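Local coordinates for cyclase (Uncultured organism, PDB 5IBZ), which is a cyclase of the pfam04199 family that may act as an arylformamidase, at the interface of chains A and B. Coordinates in Å, arbitrary orientation; residue numbers count along the deposited sequence, not the author numbering. Chains: chain A/B, Uncharacterized protein.

Contact 1: the interface of chains A and B. Residues chain A 124, 132-133, 135; chain B 80-81, 83-84, 98.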
# COMPACT_ATOMS: atom_id res chain seq x y z
N GLU A 124 28.77 -12.62 1.79
CA GLU A 124 28.55 -11.55 0.83
C GLU A 124 28.04 -12.04 -0.53
O GLU A 124 27.80 -11.22 -1.43
CB GLU A 124 29.86 -10.75 0.66
CG GLU A 124 30.26 -9.98 1.92
CD GLU A 124 31.57 -9.20 1.78
OE1 GLU A 124 32.16 -9.18 0.67
OE2 GLU A 124 32.00 -8.60 2.79
N GLU A 132 25.83 -9.98 -3.23
CA GLU A 132 24.68 -9.41 -2.55
C GLU A 132 24.41 -7.99 -3.04
O GLU A 132 23.28 -7.54 -2.94
CB GLU A 132 24.84 -9.43 -1.03
CG GLU A 132 25.96 -8.56 -0.48
CD GLU A 132 26.18 -8.72 1.02
OE1 GLU A 132 25.42 -9.45 1.68
OE2 GLU A 132 27.15 -8.11 1.53
N ALA A 133 25.42 -7.32 -3.58
CA ALA A 133 25.25 -5.98 -4.18
C ALA A 133 24.29 -5.98 -5.36
O ALA A 133 23.80 -4.94 -5.76
CB ALA A 133 26.58 -5.43 -4.61
N ILE A 135 21.38 -7.31 -5.27
CA ILE A 135 20.03 -7.33 -4.70
C ILE A 135 19.78 -5.96 -4.09
O ILE A 135 20.27 -5.66 -3.00
CB ILE A 135 19.89 -8.45 -3.66
CG1 ILE A 135 20.52 -9.76 -4.17
CG2 ILE A 135 18.42 -8.64 -3.30
CD1 ILE A 135 19.93 -10.28 -5.49
N GLY B 80 19.89 -6.74 -0.33
CA GLY B 80 21.30 -7.07 -0.26
C GLY B 80 22.17 -5.83 -0.06
O GLY B 80 23.17 -5.85 0.66
N ALA B 81 21.79 -4.75 -0.73
CA ALA B 81 22.53 -3.49 -0.64
C ALA B 81 22.66 -3.02 0.81
O ALA B 81 23.67 -2.41 1.19
CB ALA B 81 21.85 -2.40 -1.49
N TYR B 83 23.23 -4.74 3.39
CA TYR B 83 24.31 -5.47 4.06
C TYR B 83 25.67 -5.06 3.52
O TYR B 83 26.67 -5.21 4.20
CB TYR B 83 24.13 -6.99 3.90
CG TYR B 83 22.86 -7.53 4.52
CD1 TYR B 83 22.81 -7.95 5.84
CD2 TYR B 83 21.71 -7.59 3.78
CE1 TYR B 83 21.62 -8.45 6.39
CE2 TYR B 83 20.53 -8.09 4.32
CZ TYR B 83 20.49 -8.50 5.61
OH TYR B 83 19.29 -8.99 6.10
N VAL B 84 25.72 -4.56 2.28
CA VAL B 84 26.92 -3.90 1.78
C VAL B 84 27.15 -2.63 2.61
O VAL B 84 28.27 -2.34 3.04
CB VAL B 84 26.81 -3.53 0.27
CG1 VAL B 84 28.12 -2.96 -0.26
CG2 VAL B 84 26.40 -4.71 -0.56
N ARG B 98 21.41 -13.62 6.07
CA ARG B 98 21.05 -12.32 5.53
C ARG B 98 19.81 -12.55 4.70
O ARG B 98 19.68 -13.58 4.07
CB ARG B 98 22.21 -11.75 4.70
CG ARG B 98 23.47 -11.54 5.56
CD ARG B 98 24.60 -10.91 4.80
NE ARG B 98 25.75 -10.74 5.68
CZ ARG B 98 26.85 -10.05 5.40
NH1 ARG B 98 26.98 -9.42 4.24
NH2 ARG B 98 27.82 -9.97 6.31
O HOH W 1 28.74 -6.88 3.88
O HOH W 2 30.31 -8.61 5.33

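Contact 2: the interface of chains A and B. Residues chain A 58-60, 74; chain B 108, 308-310, 312.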
# COMPACT_ATOMS: atom_id res chain seq x y z
N PRO A 58 -6.14 -18.53 2.96
CA PRO A 58 -6.75 -17.30 2.40
C PRO A 58 -5.85 -16.08 2.57
O PRO A 58 -5.24 -15.89 3.62
CB PRO A 58 -8.03 -17.13 3.22
CG PRO A 58 -7.92 -18.01 4.38
CD PRO A 58 -6.90 -19.08 4.09
N ILE A 59 -5.77 -15.27 1.52
CA ILE A 59 -5.11 -13.97 1.59
C ILE A 59 -6.09 -12.97 2.20
O ILE A 59 -7.07 -12.56 1.56
CB ILE A 59 -4.63 -13.50 0.20
CG1 ILE A 59 -3.63 -14.51 -0.37
CG2 ILE A 59 -4.02 -12.12 0.31
CD1 ILE A 59 -3.11 -14.15 -1.75
N ASP A 60 -5.85 -12.62 3.46
CA ASP A 60 -6.67 -11.68 4.22
C ASP A 60 -5.82 -11.23 5.41
O ASP A 60 -4.62 -11.55 5.45
CB ASP A 60 -8.03 -12.31 4.63
CG ASP A 60 -7.90 -13.52 5.54
OD1 ASP A 60 -6.90 -13.61 6.28
OD2 ASP A 60 -8.82 -14.38 5.52
N HIS A 74 -6.66 -6.16 2.09
CA HIS A 74 -7.56 -6.03 0.94
C HIS A 74 -8.46 -4.81 1.14
O HIS A 74 -9.03 -4.64 2.22
CB HIS A 74 -8.39 -7.32 0.85
CG HIS A 74 -9.43 -7.36 -0.24
ND1 HIS A 74 -10.71 -7.78 -0.02
CD2 HIS A 74 -9.34 -7.12 -1.58
CE1 HIS A 74 -11.39 -7.77 -1.15
NE2 HIS A 74 -10.58 -7.37 -2.12
N LEU B 108 -6.18 -5.44 -7.95
CA LEU B 108 -6.34 -6.84 -8.33
C LEU B 108 -6.76 -6.94 -9.79
O LEU B 108 -6.64 -8.04 -10.37
CB LEU B 108 -7.33 -7.55 -7.41
CG LEU B 108 -6.87 -7.59 -5.95
CD1 LEU B 108 -7.85 -8.33 -5.03
CD2 LEU B 108 -5.48 -8.17 -5.77
N TYR B 308 -6.05 -17.25 -3.80
CA TYR B 308 -7.13 -17.50 -2.87
C TYR B 308 -7.34 -16.23 -2.04
O TYR B 308 -6.69 -16.04 -1.02
CB TYR B 308 -6.76 -18.70 -1.99
CG TYR B 308 -7.75 -19.12 -0.93
CD1 TYR B 308 -8.98 -18.49 -0.77
CD2 TYR B 308 -7.42 -20.14 -0.04
CE1 TYR B 308 -9.85 -18.86 0.22
CE2 TYR B 308 -8.31 -20.53 0.97
CZ TYR B 308 -9.51 -19.88 1.10
OH TYR B 308 -10.40 -20.23 2.10
N ILE B 309 -8.21 -15.34 -2.52
CA ILE B 309 -8.44 -14.06 -1.84
C ILE B 309 -9.93 -13.93 -1.49
O ILE B 309 -10.73 -13.51 -2.34
CB ILE B 309 -8.00 -12.84 -2.69
CG1 ILE B 309 -6.61 -13.03 -3.30
CG2 ILE B 309 -8.02 -11.59 -1.84
CD1 ILE B 309 -6.24 -11.97 -4.36
N PRO B 310 -10.31 -14.29 -0.26
CA PRO B 310 -11.74 -14.26 0.06
C PRO B 310 -12.31 -12.84 -0.01
O PRO B 310 -11.73 -11.86 0.47
CB PRO B 310 -11.80 -14.83 1.49
CG PRO B 310 -10.43 -14.62 2.05
CD PRO B 310 -9.50 -14.77 0.89
N ALA B 312 -12.62 -11.07 -2.65
CA ALA B 312 -12.09 -10.28 -3.76
C ALA B 312 -12.92 -10.46 -5.02
O ALA B 312 -13.57 -11.50 -5.21
CB ALA B 312 -10.64 -10.65 -4.04
O HOH W 3 -9.38 -10.83 1.51
O HOH W 4 -12.55 -9.36 1.26

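Contact 1: the interface of chains A and B
A:Glu132 and B:Arg98 carry the charged part of this contact between two copies of a cyclase of the pfam04199 family, where helix 80-85 and strand 97-99 of one chain meet the 3-10 helix 132-134 of the other. The guanidinium nitrogen B:Arg98 NH1 forms a salt bridge and hydrogen bond with the carboxylate oxygen A:Glu132 OE1 at 3.0 Å. The oxygen receives it on its syn lone pair, and the two flat groups are nearly coplanar, 16° apart. An arginine suits this place because its chain, extended from CG to NE, carries a broad donor group out to the partner. A:Glu132 holds CG between its backbone N and carbonyl carbon (chi1 65°), then runs extended to the guanidinium edge.

Waters widen the polar network. Water 1 joins A:Glu132 OE2, B:Arg98 NH1 and the carbonyl oxygen B:Tyr83 O, 2.7 Å from the last. It also meets water 2, which links B:Arg98 NH2 to the carboxylate oxygen A:Glu124 OE2.

Between backbones, B:Ala81 N donates to A:Ile135 O at 2.9 Å. B:Gly80, bearing no side chain, sets its CA 3.9 Å from A:Ile135 CB.

Apolar contacts flank the acid. B:Val84 CG2 lies 3.9 Å from A:Glu132 CG and also touches A:Ala133 CA, while B:Tyr83 CB rests near the carboxylate. Within chain B, the aliphatic B:Arg98 CB covers one face of the B:Tyr83 ring, which probably helps to steady the two side chains.

Contact 2: the interface of chains A and B
The carbonyl oxygen B:Pro310 O is gripped by two waters, each 2.8 Å away, that tie it to chain A in this pair of pfam04199 cyclase chains. Water 3 continues to the carbonyl oxygen A:Ile59 O. Water 4 lies 2.7 Å from the imidazole nitrogen A:His74 ND1, so a ring on strand 73-76 reaches the partner's loop through solvent. A proline suits position B:Pro310 because its compact ring offers CG and CD as an apolar surface to A:Pro58 CB.

Beside the waters, the amide A:Ile59 N donates to B:Tyr308 O at 2.8 Å, joining the two loops directly.

B:Tyr308 supplies a flat platform. Its CG stands opposite the backbone N (chi1 179°), laying the ring beneath A:Pro58, whose CA sits over the centre of the face, 3.7 Å from the centroid, in a CH-pi contact. Replacing the tyrosine with alanine would probably strip A:Pro58 of this aromatic floor and open a gap beneath it. A:Pro58 CB also meets B:Pro310 CD at 3.6 Å, so the proline ring rests against both residues of the B loop.

The branched chains of A:Ile59 and B:Ile309 cross at a slant, CD1 of the former 4.0 Å from CG1 of the latter. Farther along, the A:His74 imidazole packs against B:Ala312 CA, 3.7 Å from CE1, and brings CD2 to B:Leu108 CD1; a bulkier side chain than alanine might crowd the imidazole.

Contact 1 and contact 2 lie about 32 Å apart, measured between the centres of their C-alpha atoms, and share no residues. Both belong to the same two-fold interface, so each recurs with the chains exchanged and every subunit supplies both halves of each. Strand 73-76, which enters contact 2, lies just before helix 80-85 of contact 1 in the sequence; one stretch of each chain thus serves separate patches. Such wide spacing would help fix the relative orientation of the subunits. The deposited assembly has four copies, but the coordinates alone do not show which oligomer acts in solution.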